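Local coordinates for transcriptional regulatory protein RcsB (Escherichia coli, PDB 5I4C) that acts as the DNA-binding response regulator of the Rcs stress phosphorelay, represented here by its receiver domain, and controls genes for capsule synthesis, biofilm formation and cell division, at residues A[6-11]-A[32-37]; A[50-55]-A[82-87]. All blocks are in the same frame, centred on the assembly; numbering follows the deposited sequence.

Contact 1: residues A[6-11]-A[32-37]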
loop_
_atom_site.group_PDB
_atom_site.type_symbol
_atom_site.label_atom_id
_atom_site.label_comp_id
_atom_site.label_asym_id
_atom_site.label_seq_id
_atom_site.Cartn_x
_atom_site.Cartn_y
_atom_site.Cartn_z
ATOM N N VAL A 6 0.491 -9.709 -16.980
ATOM C CA VAL A 6 0.514 -8.294 -16.550
ATOM C C VAL A 6 1.822 -7.959 -15.876
ATOM O O VAL A 6 2.459 -8.800 -15.252
ATOM C CB VAL A 6 -0.747 -7.912 -15.684
ATOM C CG1 VAL A 6 -2.073 -8.466 -16.271
ATOM C CG2 VAL A 6 -0.632 -8.387 -14.252
ATOM N N ILE A 7 2.256 -6.702 -16.032
ATOM C CA ILE A 7 3.399 -6.145 -15.297
ATOM C C ILE A 7 2.809 -5.114 -14.365
ATOM O O ILE A 7 1.867 -4.404 -14.761
ATOM C CB ILE A 7 4.381 -5.457 -16.274
ATOM C CG1 ILE A 7 5.014 -6.486 -17.187
ATOM C CG2 ILE A 7 5.413 -4.661 -15.544
ATOM C CD1 ILE A 7 5.963 -5.866 -18.164
ATOM N N ILE A 8 3.344 -5.008 -13.170
ATOM C CA ILE A 8 2.849 -4.033 -12.235
ATOM C C ILE A 8 3.997 -3.117 -11.870
ATOM O O ILE A 8 5.131 -3.589 -11.614
ATOM C CB ILE A 8 2.157 -4.683 -11.019
ATOM C CG1 ILE A 8 3.081 -5.563 -10.199
ATOM C CG2 ILE A 8 1.032 -5.617 -11.459
ATOM C CD1 ILE A 8 2.391 -6.181 -8.950
ATOM N N ALA A 9 3.735 -1.813 -11.860
ATOM C CA ALA A 9 4.797 -0.866 -11.617
ATOM C C ALA A 9 4.344 0.239 -10.681
ATOM O O ALA A 9 3.303 0.885 -10.901
ATOM C CB ALA A 9 5.309 -0.292 -12.928
ATOM N N ASP A 10 5.069 0.363 -9.572
ATOM C CA ASP A 10 4.784 1.385 -8.545
ATOM C C ASP A 10 5.999 1.515 -7.682
ATOM O O ASP A 10 6.649 0.505 -7.398
ATOM C CB ASP A 10 3.609 1.003 -7.673
ATOM C CG ASP A 10 3.054 2.226 -6.869
ATOM O OD1 ASP A 10 2.191 2.940 -7.347
ATOM O OD2 ASP A 10 3.464 2.495 -5.768
ATOM N N ASP A 11 6.288 2.703 -7.211
ATOM C CA ASP A 11 7.510 2.811 -6.378
ATOM C C ASP A 11 7.250 2.505 -4.904
ATOM O O ASP A 11 8.107 2.771 -4.104
ATOM C CB ASP A 11 8.251 4.139 -6.600
ATOM C CG ASP A 11 7.444 5.333 -6.193
ATOM O OD1 ASP A 11 6.192 5.248 -6.312
ATOM O OD2 ASP A 11 8.075 6.349 -5.792
ATOM N N VAL A 32 3.899 -11.208 -14.520
ATOM C CA VAL A 32 5.156 -11.545 -15.149
ATOM C C VAL A 32 6.265 -10.531 -14.772
ATOM O O VAL A 32 7.442 -10.750 -15.083
ATOM C CB VAL A 32 5.037 -11.738 -16.687
ATOM C CG1 VAL A 32 4.012 -12.805 -16.985
ATOM C CG2 VAL A 32 4.630 -10.480 -17.447
ATOM N N GLY A 33 5.935 -9.440 -14.091
ATOM C CA GLY A 33 6.990 -8.526 -13.635
ATOM C C GLY A 33 6.483 -7.475 -12.714
ATOM O O GLY A 33 5.302 -7.092 -12.803
ATOM N N GLU A 34 7.368 -7.027 -11.827
ATOM C CA GLU A 34 7.108 -5.901 -10.971
ATOM C C GLU A 34 8.300 -4.948 -11.039
ATOM O O GLU A 34 9.425 -5.414 -10.852
ATOM C CB GLU A 34 7.018 -6.346 -9.521
ATOM C CG GLU A 34 6.040 -7.463 -9.354
ATOM C CD GLU A 34 5.795 -7.758 -7.876
ATOM O OE1 GLU A 34 6.580 -7.272 -7.027
ATOM O OE2 GLU A 34 4.858 -8.503 -7.565
ATOM N N PHE A 35 8.038 -3.654 -11.168
ATOM C CA PHE A 35 9.055 -2.631 -11.190
ATOM C C PHE A 35 8.734 -1.446 -10.302
ATOM O O PHE A 35 7.564 -1.196 -9.993
ATOM C CB PHE A 35 9.151 -2.165 -12.660
ATOM C CG PHE A 35 9.519 -3.270 -13.569
ATOM C CD1 PHE A 35 10.844 -3.621 -13.694
ATOM C CD2 PHE A 35 8.552 -3.998 -14.259
ATOM C CE1 PHE A 35 11.202 -4.671 -14.502
ATOM C CE2 PHE A 35 8.906 -5.093 -15.048
ATOM C CZ PHE A 35 10.251 -5.403 -15.185
ATOM N N GLU A 36 9.767 -0.730 -9.895
ATOM C CA GLU A 36 9.672 0.473 -9.098
ATOM C C GLU A 36 10.274 1.706 -9.717
ATOM O O GLU A 36 10.423 2.734 -9.044
ATOM C CB GLU A 36 10.350 0.187 -7.745
ATOM C CG GLU A 36 9.764 -1.081 -7.149
ATOM C CD GLU A 36 10.214 -1.390 -5.731
ATOM O OE1 GLU A 36 10.072 -2.605 -5.372
ATOM O OE2 GLU A 36 10.629 -0.433 -4.980
ATOM N N ASP A 37 10.694 1.612 -10.975
ATOM C CA ASP A 37 11.459 2.664 -11.647
ATOM C C ASP A 37 11.150 2.451 -13.109
ATOM O O ASP A 37 11.106 1.308 -13.559
ATOM C CB ASP A 37 12.968 2.493 -11.293
ATOM C CG ASP A 37 13.898 3.447 -12.028
ATOM O OD1 ASP A 37 13.970 3.321 -13.248
ATOM O OD2 ASP A 37 14.641 4.279 -11.405
HETATM O O HOH W 1 10.702 1.953 -4.128
#
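Ile-7 meets the ring of Phe-35 at its edge: methyl CG2 lies close to the ring plane, 3.5 Å from CD2, and touches CE2 as well. CG2 stands anti to the backbone N of Ile-7, which leaves CG1 beside that N, directed to CG2 of Val-32. On the other side of the sheet Ile-8 and Glu-34 run side by side, CG1 of Ile-8 being 3.6 Å from CG of Glu-34; the carboxylate continues past Ile-8 CD1 to a salt bridge from OE2 to Arg-20. Between these two layers the strands run parallel. Val-32 N bonds to Val-6 O, Ile-8 N to Gly-33 O at 2.9 Å, and Phe-35 N to Ile-8 O at 2.9 Å. Past the strand end Asp-10 N still reaches Phe-35 O at 3.0 Å, and one water donates to both Asp-11 O and Glu-36 OE2. CB of Asp-10 points away from residues 32-37; its OD1 is salt-bridged to Lys-109 and close to Asp-56, the predicted phosphorylation site, in the acidic pocket expected of a receiver domain. The pair closes the beta-alpha-beta unit of strand 4-9, helix 13-23 and strand 29-35: helix 13-23 packs on Ile-8, while Ala-40, Leu-41 and Asn-44 of helix 38-44 touch Phe-35, and strand 52-56 flanks strand 4-9.

Contact 2: residues A[50-55]-A[82-87]; sequences AHVLIT and SIIVLT
Ser-82 opens the pairing with its backbone: its N donates to His-51 O at 3.1 Å, and its O receives Leu-53 N at 2.8 Å, while its CB lies beside CG2 of Val-52. Ile-83 turns to the face of the sheet that carries Leu-53 and Thr-55, where its CG2 comes within 4.2 Å of Thr-55 CG2; its N is hydrogen-bonded to Glu-104. Ile-84 returns to the face of Val-52 and Ile-54. Its N donates to Leu-53 O and its O accepts from Thr-55 N at 2.8 Å, so both its backbone polar groups are spent on strand 52-56. CG1 of Ile-84 is anti to the carbonyl carbon (chi1 -62°), and CD1 beyond it meets CG1 of Val-52 at 4.1 Å, the two side chains crossing at a slant under Leu-120 and Leu-123 of helix 112-124. Val-85 lays CB and CG1 near Thr-55 O. Leu-86 N closes the series on Thr-55 O at 2.8 Å; the N-H...O angle is nearly straight at 172°, yet the donor stands 44° out of the carbonyl plane. CG and CD2 of Leu-86 each lie 3.9 Å from CG2 of Ile-54. Two neighbouring parallel strands joined through helix 67-77 in a beta-alpha-beta crossover, with mostly branched aliphatic side chains on both faces, form the central core of the CheY-like receiver fold.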
loop_
_atom_site.group_PDB
_atom_site.type_symbol
_atom_site.label_atom_id
_atom_site.label_comp_id
_atom_site.label_asym_id
_atom_site.label_seq_id
_atom_site.Cartn_x
_atom_site.Cartn_y
_atom_site.Cartn_z
ATOM N N ALA A 50 4.250 -9.515 -21.888
ATOM C CA ALA A 50 3.216 -8.807 -21.157
ATOM C C ALA A 50 2.077 -8.373 -22.072
ATOM O O ALA A 50 2.328 -7.921 -23.191
ATOM C CB ALA A 50 3.809 -7.557 -20.509
ATOM N N HIS A 51 0.853 -8.467 -21.588
ATOM C CA HIS A 51 -0.333 -7.952 -22.304
ATOM C C HIS A 51 -0.796 -6.572 -21.825
ATOM O O HIS A 51 -1.291 -5.743 -22.584
ATOM C CB HIS A 51 -1.466 -8.985 -22.223
ATOM C CG HIS A 51 -1.076 -10.308 -22.765
ATOM N ND1 HIS A 51 -1.407 -11.482 -22.159
ATOM C CD2 HIS A 51 -0.324 -10.642 -23.848
ATOM C CE1 HIS A 51 -0.906 -12.494 -22.847
ATOM N NE2 HIS A 51 -0.216 -12.012 -23.864
ATOM N N VAL A 52 -0.611 -6.315 -20.542
ATOM C CA VAL A 52 -1.126 -5.153 -19.878
ATOM C C VAL A 52 -0.036 -4.660 -18.931
ATOM O O VAL A 52 0.575 -5.457 -18.224
ATOM C CB VAL A 52 -2.371 -5.501 -18.998
ATOM C CG1 VAL A 52 -2.993 -4.227 -18.407
ATOM C CG2 VAL A 52 -3.404 -6.117 -19.862
ATOM N N LEU A 53 0.181 -3.385 -18.974
ATOM C CA LEU A 53 0.965 -2.701 -17.960
ATOM C C LEU A 53 0.053 -1.960 -16.992
ATOM O O LEU A 53 -0.745 -1.126 -17.434
ATOM C CB LEU A 53 1.895 -1.723 -18.613
ATOM C CG LEU A 53 2.641 -0.851 -17.594
ATOM C CD1 LEU A 53 3.566 -1.552 -16.617
ATOM C CD2 LEU A 53 3.318 0.226 -18.333
ATOM N N ILE A 54 0.209 -2.251 -15.699
ATOM C CA ILE A 54 -0.503 -1.581 -14.620
ATOM C C ILE A 54 0.500 -0.684 -13.885
ATOM O O ILE A 54 1.390 -1.182 -13.200
ATOM C CB ILE A 54 -1.145 -2.592 -13.676
ATOM C CG1 ILE A 54 -2.028 -3.541 -14.470
ATOM C CG2 ILE A 54 -1.938 -1.886 -12.589
ATOM C CD1 ILE A 54 -2.453 -4.771 -13.704
ATOM N N THR A 55 0.340 0.608 -14.024
ATOM C CA THR A 55 1.399 1.484 -13.641
ATOM C C THR A 55 0.944 2.777 -12.927
ATOM O O THR A 55 -0.051 3.416 -13.287
ATOM C CB THR A 55 2.318 1.862 -14.851
ATOM O OG1 THR A 55 3.492 2.559 -14.375
ATOM C CG2 THR A 55 1.593 2.842 -15.860
ATOM N N SER A 82 -1.376 -2.738 -23.485
ATOM C CA SER A 82 -2.539 -2.060 -22.901
ATOM C C SER A 82 -2.052 -1.499 -21.621
ATOM O O SER A 82 -1.176 -2.058 -20.989
ATOM C CB SER A 82 -3.672 -3.015 -22.669
ATOM O OG SER A 82 -4.127 -3.568 -23.874
ATOM N N ILE A 83 -2.571 -0.363 -21.248
ATOM C CA ILE A 83 -2.096 0.302 -20.062
ATOM C C ILE A 83 -3.253 0.661 -19.142
ATOM O O ILE A 83 -4.258 1.229 -19.601
ATOM C CB ILE A 83 -1.391 1.581 -20.421
ATOM C CG1 ILE A 83 -0.198 1.295 -21.283
ATOM C CG2 ILE A 83 -0.957 2.329 -19.158
ATOM C CD1 ILE A 83 0.313 2.585 -21.885
ATOM N N ILE A 84 -3.136 0.222 -17.906
ATOM C CA ILE A 84 -3.937 0.692 -16.800
ATOM C C ILE A 84 -3.101 1.570 -15.903
ATOM O O ILE A 84 -2.072 1.119 -15.347
ATOM C CB ILE A 84 -4.546 -0.432 -15.982
ATOM C CG1 ILE A 84 -5.497 -1.253 -16.861
ATOM C CG2 ILE A 84 -5.324 0.127 -14.775
ATOM C CD1 ILE A 84 -5.991 -2.527 -16.188
ATOM N N VAL A 85 -3.569 2.814 -15.750
ATOM C CA VAL A 85 -2.967 3.775 -14.838
ATOM C C VAL A 85 -3.573 3.648 -13.430
ATOM O O VAL A 85 -4.765 3.620 -13.308
ATOM C CB VAL A 85 -3.080 5.201 -15.388
ATOM C CG1 VAL A 85 -2.717 6.266 -14.363
ATOM C CG2 VAL A 85 -2.118 5.312 -16.575
ATOM N N LEU A 86 -2.712 3.623 -12.419
ATOM C CA LEU A 86 -3.067 3.697 -11.005
ATOM C C LEU A 86 -2.960 5.139 -10.554
ATOM O O LEU A 86 -1.894 5.753 -10.721
ATOM C CB LEU A 86 -2.056 2.879 -10.156
ATOM C CG LEU A 86 -1.972 1.379 -10.441
ATOM C CD1 LEU A 86 -0.840 0.719 -9.632
ATOM C CD2 LEU A 86 -3.340 0.757 -10.155
ATOM N N THR A 87 -4.036 5.694 -10.027
ATOM C CA THR A 87 -4.023 7.081 -9.719
ATOM C C THR A 87 -4.329 7.340 -8.249
ATOM O O THR A 87 -5.129 6.665 -7.610
ATOM C CB THR A 87 -4.926 7.865 -10.692
ATOM O OG1 THR A 87 -4.657 9.229 -10.469
ATOM C CG2 THR A 87 -6.354 7.576 -10.506
#

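Contact 1 and contact 2 are two pairings within one five-stranded parallel sheet, their centres about 9 Å apart. Along the chain they follow in series, contact 1 closing before contact 2 opens, and each completes its own beta-alpha-beta unit. Strands 4-9 and 52-56 are neighbours and join them: a probable hydrogen bond of 2.8 Å runs between Ala-9 N and Ile-54 O, while Ile-7 CD1 packs on Ala-50 CB and Ala-9 CB on Thr-55 OG1. Contact 1 reaches the edge strand 29-35, whereas contact 2 lies near the centre of the chain. Strands 4-9 and 52-56, one from each contact, thus both lead at their C-terminal ends to the acidic site where phosphorylation is predicted.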